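PDB 6VVE: Dot/Icm T4SS effector from Legionella pneumophila, which is an effector kinase activated by host inositol hexakisphosphate, and binds ADP and manganese. Local coordinates for residues 23-27 and 37-41; 49-53 and 129-133; 122-128 and 168-172. All coordinates share one frame. Residues are numbered along the deposited sequence.

Contact 1. Residues 23-27 and 37-41; sequences NKEFK and AVRFE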
loop_
_atom_site.group_PDB
_atom_site.type_symbol
_atom_site.label_atom_id
_atom_site.label_comp_id
_atom_site.label_asym_id
_atom_site.label_seq_id
_atom_site.Cartn_x
_atom_site.Cartn_y
_atom_site.Cartn_z
ATOM N N ASN A 23 -5.296 26.307 0.436
ATOM C CA ASN A 23 -4.280 25.331 0.056
ATOM C C ASN A 23 -3.689 25.720 -1.289
ATOM O O ASN A 23 -4.428 25.935 -2.256
ATOM C CB ASN A 23 -4.881 23.921 -0.017
ATOM C CG ASN A 23 -3.867 22.842 0.286
ATOM O OD1 ASN A 23 -2.930 22.619 -0.483
ATOM N ND2 ASN A 23 -4.057 22.156 1.413
ATOM N N LYS A 24 -2.362 25.811 -1.351
ATOM C CA LYS A 24 -1.697 26.138 -2.602
ATOM C C LYS A 24 -1.328 24.905 -3.418
ATOM O O LYS A 24 -1.115 25.024 -4.629
ATOM C CB LYS A 24 -0.420 26.942 -2.337
ATOM C CG LYS A 24 -0.517 27.938 -1.199
ATOM C CD LYS A 24 0.568 29.000 -1.313
ATOM C CE LYS A 24 0.174 30.094 -2.296
ATOM N NZ LYS A 24 -0.473 31.244 -1.600
ATOM N N GLU A 25 -1.261 23.727 -2.793
ATOM C CA GLU A 25 -0.691 22.544 -3.425
ATOM C C GLU A 25 -1.722 21.519 -3.852
ATOM O O GLU A 25 -1.556 20.894 -4.899
ATOM C CB GLU A 25 0.310 21.870 -2.475
ATOM C CG GLU A 25 1.343 22.810 -1.872
ATOM C CD GLU A 25 2.353 22.088 -0.994
ATOM O OE1 GLU A 25 2.361 20.837 -0.998
ATOM O OE2 GLU A 25 3.139 22.772 -0.301
ATOM N N PHE A 26 -2.784 21.317 -3.079
ATOM C CA PHE A 26 -3.733 20.250 -3.347
ATOM C C PHE A 26 -5.160 20.727 -3.119
ATOM O O PHE A 26 -5.426 21.520 -2.208
ATOM C CB PHE A 26 -3.467 19.022 -2.457
ATOM C CG PHE A 26 -2.106 18.420 -2.638
ATOM C CD1 PHE A 26 -1.865 17.521 -3.665
ATOM C CD2 PHE A 26 -1.069 18.740 -1.779
ATOM C CE1 PHE A 26 -0.620 16.957 -3.836
ATOM C CE2 PHE A 26 0.187 18.179 -1.946
ATOM C CZ PHE A 26 0.410 17.283 -2.973
ATOM N N LYS A 27 -6.077 20.223 -3.953
ATOM C CA LYS A 27 -7.500 20.506 -3.836
ATOM C C LYS A 27 -8.268 19.214 -4.069
ATOM O O LYS A 27 -7.811 18.334 -4.808
ATOM C CB LYS A 27 -7.963 21.567 -4.838
ATOM C CG LYS A 27 -7.350 22.944 -4.637
ATOM C CD LYS A 27 -7.944 23.655 -3.425
ATOM C CE LYS A 27 -7.319 25.036 -3.244
ATOM N NZ LYS A 27 -7.845 25.747 -2.045
ATOM N N ALA A 37 -8.334 14.168 -6.320
ATOM C CA ALA A 37 -7.342 15.038 -5.698
ATOM C C ALA A 37 -6.485 15.644 -6.800
ATOM O O ALA A 37 -5.937 14.913 -7.634
ATOM C CB ALA A 37 -6.479 14.266 -4.702
ATOM N N VAL A 38 -6.384 16.974 -6.816
ATOM C CA VAL A 38 -5.665 17.708 -7.849
ATOM C C VAL A 38 -4.480 18.417 -7.211
ATOM O O VAL A 38 -4.640 19.115 -6.202
ATOM C CB VAL A 38 -6.580 18.727 -8.556
ATOM C CG1 VAL A 38 -5.782 19.557 -9.558
ATOM C CG2 VAL A 38 -7.735 18.021 -9.248
ATOM N N ARG A 39 -3.294 18.239 -7.798
ATOM C CA ARG A 39 -2.091 18.909 -7.324
ATOM C C ARG A 39 -1.733 20.056 -8.256
ATOM O O ARG A 39 -2.063 20.045 -9.447
ATOM C CB ARG A 39 -0.920 17.936 -7.215
ATOM C CG ARG A 39 -0.431 17.359 -8.529
ATOM C CD ARG A 39 0.779 16.453 -8.314
ATOM N NE ARG A 39 1.395 16.030 -9.571
ATOM C CZ ARG A 39 2.321 16.726 -10.220
ATOM N NH1 ARG A 39 2.750 17.881 -9.733
ATOM N NH2 ARG A 39 2.822 16.265 -11.358
ATOM N N PHE A 40 -1.052 21.056 -7.697
ATOM C CA PHE A 40 -0.742 22.292 -8.400
ATOM C C PHE A 40 0.755 22.554 -8.388
ATOM O O PHE A 40 1.451 22.212 -7.428
ATOM C CB PHE A 40 -1.463 23.490 -7.756
ATOM C CG PHE A 40 -2.959 23.430 -7.864
ATOM C CD1 PHE A 40 -3.691 22.529 -7.104
ATOM C CD2 PHE A 40 -3.637 24.278 -8.727
ATOM C CE1 PHE A 40 -5.058 22.467 -7.203
ATOM C CE2 PHE A 40 -5.018 24.223 -8.830
ATOM C CZ PHE A 40 -5.728 23.317 -8.070
ATOM N N GLU A 41 1.244 23.169 -9.470
ATOM C CA GLU A 41 2.591 23.710 -9.535
ATOM C C GLU A 41 2.507 25.098 -10.153
ATOM O O GLU A 41 1.809 25.300 -11.154
ATOM C CB GLU A 41 3.534 22.830 -10.368
ATOM C CG GLU A 41 3.712 21.420 -9.848
ATOM C CD GLU A 41 4.710 20.622 -10.686
ATOM O OE1 GLU A 41 5.644 21.229 -11.225
ATOM O OE2 GLU A 41 4.556 19.390 -10.804
#

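Contact 2. Residues 49-53 and 129-133; sequences VLMWK and VLGLW. With IHP (inositol hexakisphosphate), chain B.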
loop_
_atom_site.group_PDB
_atom_site.type_symbol
_atom_site.label_atom_id
_atom_site.label_comp_id
_atom_site.label_asym_id
_atom_site.label_seq_id
_atom_site.Cartn_x
_atom_site.Cartn_y
_atom_site.Cartn_z
ATOM N N VAL A 49 -5.672 12.607 -9.396
ATOM C CA VAL A 49 -5.838 11.190 -9.105
ATOM C C VAL A 49 -7.273 10.955 -8.651
ATOM O O VAL A 49 -7.897 11.818 -8.027
ATOM C CB VAL A 49 -4.855 10.686 -8.029
ATOM C CG1 VAL A 49 -3.421 10.765 -8.547
ATOM C CG2 VAL A 49 -5.032 11.476 -6.733
ATOM N N LEU A 50 -7.796 9.776 -8.968
ATOM C CA LEU A 50 -9.139 9.385 -8.556
ATOM C C LEU A 50 -9.076 8.806 -7.148
ATOM O O LEU A 50 -8.215 7.961 -6.852
ATOM C CB LEU A 50 -9.719 8.371 -9.537
ATOM C CG LEU A 50 -10.997 7.638 -9.145
ATOM C CD1 LEU A 50 -12.122 8.592 -8.760
ATOM C CD2 LEU A 50 -11.442 6.733 -10.304
HETATM N N MSE A 51 -9.980 9.264 -6.284
HETATM C CA MSE A 51 -10.024 8.771 -4.903
HETATM C C MSE A 51 -11.146 7.745 -4.691
HETATM O O MSE A 51 -10.891 6.661 -4.178
HETATM C CB MSE A 51 -10.187 9.939 -3.928
HETATM C CG MSE A 51 -9.088 11.002 -4.005
HETATM SE SE MSE A 51 -7.262 10.347 -3.702
HETATM C CE MSE A 51 -7.498 9.424 -2.019
ATOM N N TRP A 52 -12.374 8.079 -5.087
ATOM C CA TRP A 52 -13.492 7.147 -4.969
ATOM C C TRP A 52 -14.672 7.674 -5.778
ATOM O O TRP A 52 -14.666 8.812 -6.259
ATOM C CB TRP A 52 -13.897 6.930 -3.503
ATOM C CG TRP A 52 -14.340 8.176 -2.787
ATOM C CD1 TRP A 52 -15.554 8.799 -2.889
ATOM C CD2 TRP A 52 -13.574 8.941 -1.847
ATOM N NE1 TRP A 52 -15.582 9.909 -2.076
ATOM C CE2 TRP A 52 -14.379 10.019 -1.429
ATOM C CE3 TRP A 52 -12.276 8.825 -1.328
ATOM C CZ2 TRP A 52 -13.934 10.972 -0.516
ATOM C CZ3 TRP A 52 -11.837 9.766 -0.418
ATOM C CH2 TRP A 52 -12.666 10.827 -0.020
ATOM N N LYS A 53 -15.693 6.823 -5.918
ATOM C CA LYS A 53 -16.923 7.175 -6.615
ATOM C C LYS A 53 -17.944 7.697 -5.613
ATOM O O LYS A 53 -18.059 7.178 -4.501
ATOM C CB LYS A 53 -17.485 5.965 -7.364
ATOM C CG LYS A 53 -18.721 6.268 -8.211
ATOM C CD LYS A 53 -19.041 5.116 -9.163
ATOM C CE LYS A 53 -20.261 5.414 -10.036
ATOM N NZ LYS A 53 -19.928 6.270 -11.210
ATOM N N VAL A 129 -5.616 0.372 -1.534
ATOM C CA VAL A 129 -6.900 1.038 -1.271
ATOM C C VAL A 129 -6.569 2.205 -0.343
ATOM O O VAL A 129 -6.611 2.106 0.878
ATOM C CB VAL A 129 -7.934 0.100 -0.680
ATOM C CG1 VAL A 129 -9.201 0.871 -0.334
ATOM C CG2 VAL A 129 -8.237 -1.032 -1.633
ATOM N N LEU A 130 -6.312 3.373 -0.940
ATOM C CA LEU A 130 -6.105 4.590 -0.168
ATOM C C LEU A 130 -7.411 5.383 -0.086
ATOM O O LEU A 130 -8.412 5.065 -0.744
ATOM C CB LEU A 130 -4.993 5.439 -0.783
ATOM C CG LEU A 130 -3.582 4.865 -0.637
ATOM C CD1 LEU A 130 -2.560 5.701 -1.408
ATOM C CD2 LEU A 130 -3.193 4.791 0.832
ATOM N N GLY A 131 -7.390 6.429 0.732
ATOM C CA GLY A 131 -8.587 7.210 0.975
ATOM C C GLY A 131 -8.230 8.468 1.725
ATOM O O GLY A 131 -7.060 8.831 1.828
ATOM N N LEU A 132 -9.257 9.134 2.255
ATOM C CA LEU A 132 -9.061 10.406 2.939
ATOM C C LEU A 132 -9.923 10.471 4.193
ATOM O O LEU A 132 -11.018 9.900 4.250
ATOM C CB LEU A 132 -9.401 11.593 2.028
ATOM C CG LEU A 132 -8.624 11.672 0.717
ATOM C CD1 LEU A 132 -9.214 12.761 -0.181
ATOM C CD2 LEU A 132 -7.152 11.924 0.979
ATOM N N TRP A 133 -9.410 11.181 5.196
ATOM C CA TRP A 133 -10.120 11.392 6.446
ATOM C C TRP A 133 -11.011 12.622 6.301
ATOM O O TRP A 133 -10.520 13.721 6.014
ATOM C CB TRP A 133 -9.136 11.581 7.598
ATOM C CG TRP A 133 -8.424 10.336 8.001
ATOM C CD1 TRP A 133 -7.168 9.951 7.630
ATOM C CD2 TRP A 133 -8.926 9.303 8.858
ATOM N NE1 TRP A 133 -6.859 8.741 8.207
ATOM C CE2 TRP A 133 -7.918 8.324 8.969
ATOM C CE3 TRP A 133 -10.126 9.114 9.544
ATOM C CZ2 TRP A 133 -8.077 7.172 9.732
ATOM C CZ3 TRP A 133 -10.278 7.969 10.311
ATOM C CH2 TRP A 133 -9.259 7.013 10.396
HETATM C C1 IHP B . -21.893 11.977 0.202
HETATM C C2 IHP B . -23.174 12.733 0.594
HETATM C C3 IHP B . -22.903 13.753 1.702
HETATM C C4 IHP B . -21.801 14.734 1.281
HETATM C C5 IHP B . -20.493 13.967 1.006
HETATM C C6 IHP B . -20.685 12.888 -0.058
HETATM O O11 IHP B . -22.138 11.259 -0.993
HETATM P P1 IHP B . -22.266 9.631 -0.921
HETATM O O21 IHP B . -21.487 9.017 -2.057
HETATM O O31 IHP B . -21.746 9.131 0.406
HETATM O O41 IHP B . -23.737 9.243 -1.052
HETATM O O12 IHP B . -24.108 11.783 1.045
HETATM P P2 IHP B . -25.624 11.786 0.388
HETATM O O22 IHP B . -25.672 12.734 -0.781
HETATM O O32 IHP B . -25.953 10.396 -0.080
HETATM O O42 IHP B . -26.608 12.227 1.440
HETATM O O13 IHP B . -22.464 13.057 2.833
HETATM P P3 IHP B . -23.058 13.426 4.318
HETATM O O23 IHP B . -24.274 14.326 4.179
HETATM O O33 IHP B . -23.453 12.129 5.015
HETATM O O43 IHP B . -22.001 14.125 5.144
HETATM O O14 IHP B . -21.587 15.666 2.295
HETATM P P4 IHP B . -21.561 17.258 1.865
HETATM O O24 IHP B . -22.891 17.657 1.281
HETATM O O34 IHP B . -20.491 17.461 0.805
HETATM O O44 IHP B . -21.263 18.108 3.075
HETATM O O15 IHP B . -19.521 14.862 0.560
HETATM P P5 IHP B . -18.235 15.181 1.523
HETATM O O25 IHP B . -17.800 16.618 1.317
HETATM O O35 IHP B . -18.599 14.978 2.970
HETATM O O45 IHP B . -17.107 14.243 1.154
HETATM O O16 IHP B . -19.533 12.070 -0.086
HETATM P P6 IHP B . -18.533 12.129 -1.395
HETATM O O26 IHP B . -18.253 10.725 -1.887
HETATM O O36 IHP B . -19.178 12.931 -2.498
HETATM O O46 IHP B . -17.240 12.798 -0.975
HETATM O O HOH W 1 -8.532 5.542 -3.381
#

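Contact 3. Residues 122-128 and 168-172; sequences HGIQEHF and ALKEL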
loop_
_atom_site.group_PDB
_atom_site.type_symbol
_atom_site.label_atom_id
_atom_site.label_comp_id
_atom_site.label_asym_id
_atom_site.label_seq_id
_atom_site.Cartn_x
_atom_site.Cartn_y
_atom_site.Cartn_z
ATOM N N HIS A 122 3.553 5.054 -11.062
ATOM C CA HIS A 122 4.138 3.737 -11.242
ATOM C C HIS A 122 3.131 2.705 -11.729
ATOM O O HIS A 122 3.482 1.530 -11.857
ATOM C CB HIS A 122 4.773 3.265 -9.932
ATOM C CG HIS A 122 5.975 4.059 -9.528
ATOM N ND1 HIS A 122 5.907 5.395 -9.196
ATOM C CD2 HIS A 122 7.278 3.710 -9.420
ATOM C CE1 HIS A 122 7.117 5.832 -8.892
ATOM N NE2 HIS A 122 7.967 4.830 -9.022
ATOM N N GLY A 123 1.899 3.112 -12.014
ATOM C CA GLY A 123 0.896 2.193 -12.529
ATOM C C GLY A 123 0.545 1.059 -11.592
ATOM O O GLY A 123 0.348 -0.072 -12.047
ATOM N N ILE A 124 0.457 1.336 -10.289
ATOM C CA ILE A 124 0.151 0.303 -9.307
ATOM C C ILE A 124 -0.919 0.778 -8.328
ATOM O O ILE A 124 -1.139 0.153 -7.283
ATOM C CB ILE A 124 1.421 -0.126 -8.549
ATOM C CG1 ILE A 124 2.150 1.101 -7.988
ATOM C CG2 ILE A 124 2.346 -0.916 -9.455
ATOM C CD1 ILE A 124 3.278 0.761 -7.051
ATOM N N GLN A 125 -1.601 1.878 -8.663
ATOM C CA GLN A 125 -2.631 2.395 -7.766
ATOM C C GLN A 125 -3.717 1.359 -7.496
ATOM O O GLN A 125 -4.272 1.310 -6.391
ATOM C CB GLN A 125 -3.251 3.667 -8.355
ATOM C CG GLN A 125 -4.328 4.288 -7.467
ATOM C CD GLN A 125 -4.906 5.566 -8.053
ATOM O OE1 GLN A 125 -4.363 6.144 -9.002
ATOM N NE2 GLN A 125 -6.023 6.008 -7.490
ATOM N N GLU A 126 -4.028 0.523 -8.485
ATOM C CA GLU A 126 -5.137 -0.415 -8.357
ATOM C C GLU A 126 -4.920 -1.446 -7.253
ATOM O O GLU A 126 -5.893 -2.041 -6.785
ATOM C CB GLU A 126 -5.364 -1.136 -9.696
ATOM C CG GLU A 126 -4.152 -1.930 -10.189
ATOM C CD GLU A 126 -3.401 -1.236 -11.313
ATOM O OE1 GLU A 126 -3.259 0.009 -11.271
ATOM O OE2 GLU A 126 -2.960 -1.942 -12.246
ATOM N N HIS A 127 -3.680 -1.674 -6.835
ATOM C CA HIS A 127 -3.358 -2.709 -5.856
ATOM C C HIS A 127 -3.440 -2.223 -4.416
ATOM O O HIS A 127 -3.268 -3.025 -3.493
ATOM C CB HIS A 127 -1.954 -3.261 -6.116
ATOM C CG HIS A 127 -1.840 -4.059 -7.383
ATOM N ND1 HIS A 127 -2.304 -5.354 -7.491
ATOM C CD2 HIS A 127 -1.302 -3.751 -8.588
ATOM C CE1 HIS A 127 -2.066 -5.806 -8.710
ATOM N NE2 HIS A 127 -1.462 -4.851 -9.397
ATOM N N PHE A 128 -3.694 -0.942 -4.195
ATOM C CA PHE A 128 -3.723 -0.362 -2.861
ATOM C C PHE A 128 -4.991 0.465 -2.702
ATOM O O PHE A 128 -5.402 1.177 -3.623
ATOM C CB PHE A 128 -2.486 0.509 -2.614
ATOM C CG PHE A 128 -1.188 -0.197 -2.879
ATOM C CD1 PHE A 128 -0.667 -0.256 -4.167
ATOM C CD2 PHE A 128 -0.494 -0.818 -1.854
ATOM C CE1 PHE A 128 0.526 -0.918 -4.417
ATOM C CE2 PHE A 128 0.694 -1.479 -2.102
ATOM C CZ PHE A 128 1.205 -1.529 -3.390
ATOM N N ALA A 168 4.132 -5.321 -7.410
ATOM C CA ALA A 168 3.688 -3.949 -7.170
ATOM C C ALA A 168 4.147 -3.458 -5.801
ATOM O O ALA A 168 4.577 -2.304 -5.650
ATOM C CB ALA A 168 2.167 -3.857 -7.292
ATOM N N LEU A 169 4.050 -4.320 -4.782
ATOM C CA LEU A 169 4.511 -3.932 -3.451
ATOM C C LEU A 169 6.021 -3.724 -3.434
ATOM O O LEU A 169 6.526 -2.833 -2.730
ATOM C CB LEU A 169 4.105 -4.984 -2.432
ATOM C CG LEU A 169 4.530 -4.754 -0.983
ATOM C CD1 LEU A 169 3.990 -3.427 -0.478
ATOM C CD2 LEU A 169 4.051 -5.912 -0.099
ATOM N N LYS A 170 6.759 -4.532 -4.205
ATOM C CA LYS A 170 8.204 -4.352 -4.289
ATOM C C LYS A 170 8.555 -2.997 -4.885
ATOM O O LYS A 170 9.480 -2.321 -4.413
ATOM C CB LYS A 170 8.824 -5.463 -5.126
ATOM C CG LYS A 170 10.343 -5.383 -5.234
ATOM C CD LYS A 170 10.887 -6.468 -6.162
ATOM C CE LYS A 170 12.407 -6.400 -6.257
ATOM N NZ LYS A 170 12.886 -5.068 -6.700
ATOM N N GLU A 171 7.834 -2.584 -5.929
ATOM C CA GLU A 171 8.038 -1.249 -6.492
ATOM C C GLU A 171 7.831 -0.190 -5.419
ATOM O O GLU A 171 8.577 0.794 -5.346
ATOM C CB GLU A 171 7.080 -1.034 -7.667
ATOM C CG GLU A 171 7.579 -0.073 -8.722
ATOM C CD GLU A 171 6.743 -0.120 -9.992
ATOM O OE1 GLU A 171 5.869 -1.007 -10.101
ATOM O OE2 GLU A 171 6.963 0.729 -10.884
ATOM N N LEU A 172 6.832 -0.391 -4.558
ATOM C CA LEU A 172 6.624 0.510 -3.432
ATOM C C LEU A 172 7.803 0.463 -2.464
ATOM O O LEU A 172 8.367 1.505 -2.096
ATOM C CB LEU A 172 5.326 0.134 -2.719
ATOM C CG LEU A 172 4.812 1.093 -1.650
ATOM C CD1 LEU A 172 4.211 2.334 -2.299
ATOM C CD2 LEU A 172 3.793 0.395 -0.752
#

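Contact 1. Residues 23-27 and 37-41
The Phe-40 ring packs against the aliphatic part of Lys-27, CE1 3.5 Å from Lys-27 CG, while Phe-40 CB rests 3.5 Å from Lys-24 O. The Phe-26 ring lies on the sheet face shared with Arg-39 and brings CE1 to 3.5 Å from Arg-39 CB. Between these two overlaps, which lie on opposite faces of the sheet, the backbones run antiparallel. Lys-27 and Val-38 form a hydrogen-bonded pair, Lys-27 N to Val-38 O at 2.9 Å and Val-38 N to Lys-27 O at 2.8 Å; Phe-26 and Arg-39 are the non-hydrogen-bonded pair next to it. Phe-40 N adds a bond to Glu-25 O at 2.8 Å, just before the strand begins. There Asn-23 OD1 accepts from Glu-25 N at 3.1 Å, an Asx turn, and from Phe-26 N at 2.9 Å, extending it to an Asx motif. This is the open end of the hairpin 26-30/34-41. Strand 44-53 pairs with the far edge of 34-41, and helix 102-121 packs against Phe-26, Ala-37 and Arg-39.

Contact 2. Residues 49-53 and 129-133
The two backbones approach without pairing: their closest CA atoms, Met-51 and Gly-131, are 6.2 Å apart, and a water bridges the main chains, 2.7 Å from Met-51 O and 2.7 Å from Leu-130 O. At Met-51 the strand 44-53 is kinked by a classic beta bulge, in which Met-51 and Trp-52 both face Val-35 of the neighbouring strand. The bulge matters here because two consecutive residues can then point their CA-to-CB bonds toward segment 129-133. Met-51, a selenomethionine in this crystal, folds its side chain so that CE lies 3.7 Å from Leu-132 CG and 3.9 Å from Gly-131 CA. Trp-52 comes in beside it, its CZ3 3.9 Å from Leu-132 CG and 3.8 Å from Leu-132 N, so Leu-132 is held by both residues. Gly-131 CA meets the edge of the indole, 4.4 Å from CZ3. The pyrrole side of the same ring system serves the ligand: Trp-52 NE1 donates to IHP O26 at 2.8 Å. Tyr-144 packs edge-to-face with this indole, and Lys-91 and Tyr-18 also bond the phosphates. One tryptophan thus joins the inositol hexakisphosphate pocket to a buried apolar seam between the N-terminal four-stranded sheet and strand 132-134 of the five-stranded sheet. Val-129, at the start of the second segment, lines the ADP pocket. The course of 129-133, from helix 102-121 past the nucleotide into strand 132-134, is consistent with the αC-β4 region of a kinase small lobe.

Contact 3. Residues 122-128 and 168-172
This is a buried, mainly apolar packing of a loop on a helix: residues 122-128, between helix 102-121 and strand 132-134, lie against one side of helix 159-174. Ala-168 is the low point of the helix surface. Its CB is 3.7 Å from Ile-124 CG2 and 3.7 Å from His-127 CD2, and the small methyl lets the loop come to 5.9 Å between the CA atoms of Ile-124 and Ala-168. Phe-128 extends the contact along the helix, its CE2 3.9 Å from Leu-172 CD2 and 4.2 Å from Leu-169 CD1. At the His-122 end of the loop, Glu-171 lies beside Ile-124, with Glu-171 OE1 3.6 Å from Ile-124 CG2, and sets OE2 3.3 Å from His-122 CD2, at the edge of the imidazole; the ND1 of that ring bonds Phe-118 O instead. Two turns bring the loop into position. Gly-123, with positive phi, ends helix 102-121 in a Schellman motif, and a short 3-10 segment, 125-127, follows, in which His-127 N bonds Ile-124 O at 3.2 Å. Outside the pair, His-127 ND1 is tied to Val-201 O, and Phe-210 meets Phe-128 edge-to-face. In kinase-fold terms the geometry matches the linker after helix 102-121, which probably corresponds to αC, packing on helix 159-174, probably αE of the large lobe, a contact that couples the two lobes behind the nucleotide cleft.

Overall arrangement
From the N terminus, contact 1 comes first, closing the short hairpin 26-30/34-41 before either of the others opens. Strand 44-53 then pairs with 34-41, and Ala-37 O to Val-49 N at 2.9 Å, a probable hydrogen bond, carries contact 1 directly into contact 2. Contact 2 closes a loop of 75 residues that holds most of the second sheet and helix 102-121. Contact 3 opens inside that loop, at 122-128, and closes beyond it on helix 159-174, so the two cross; they touch where Gln-125 NE2 lies 3.0 Å from Leu-50 O. Together the contacts tie the N-terminal sheet to the nucleotide-binding sheet and onward to the helical part.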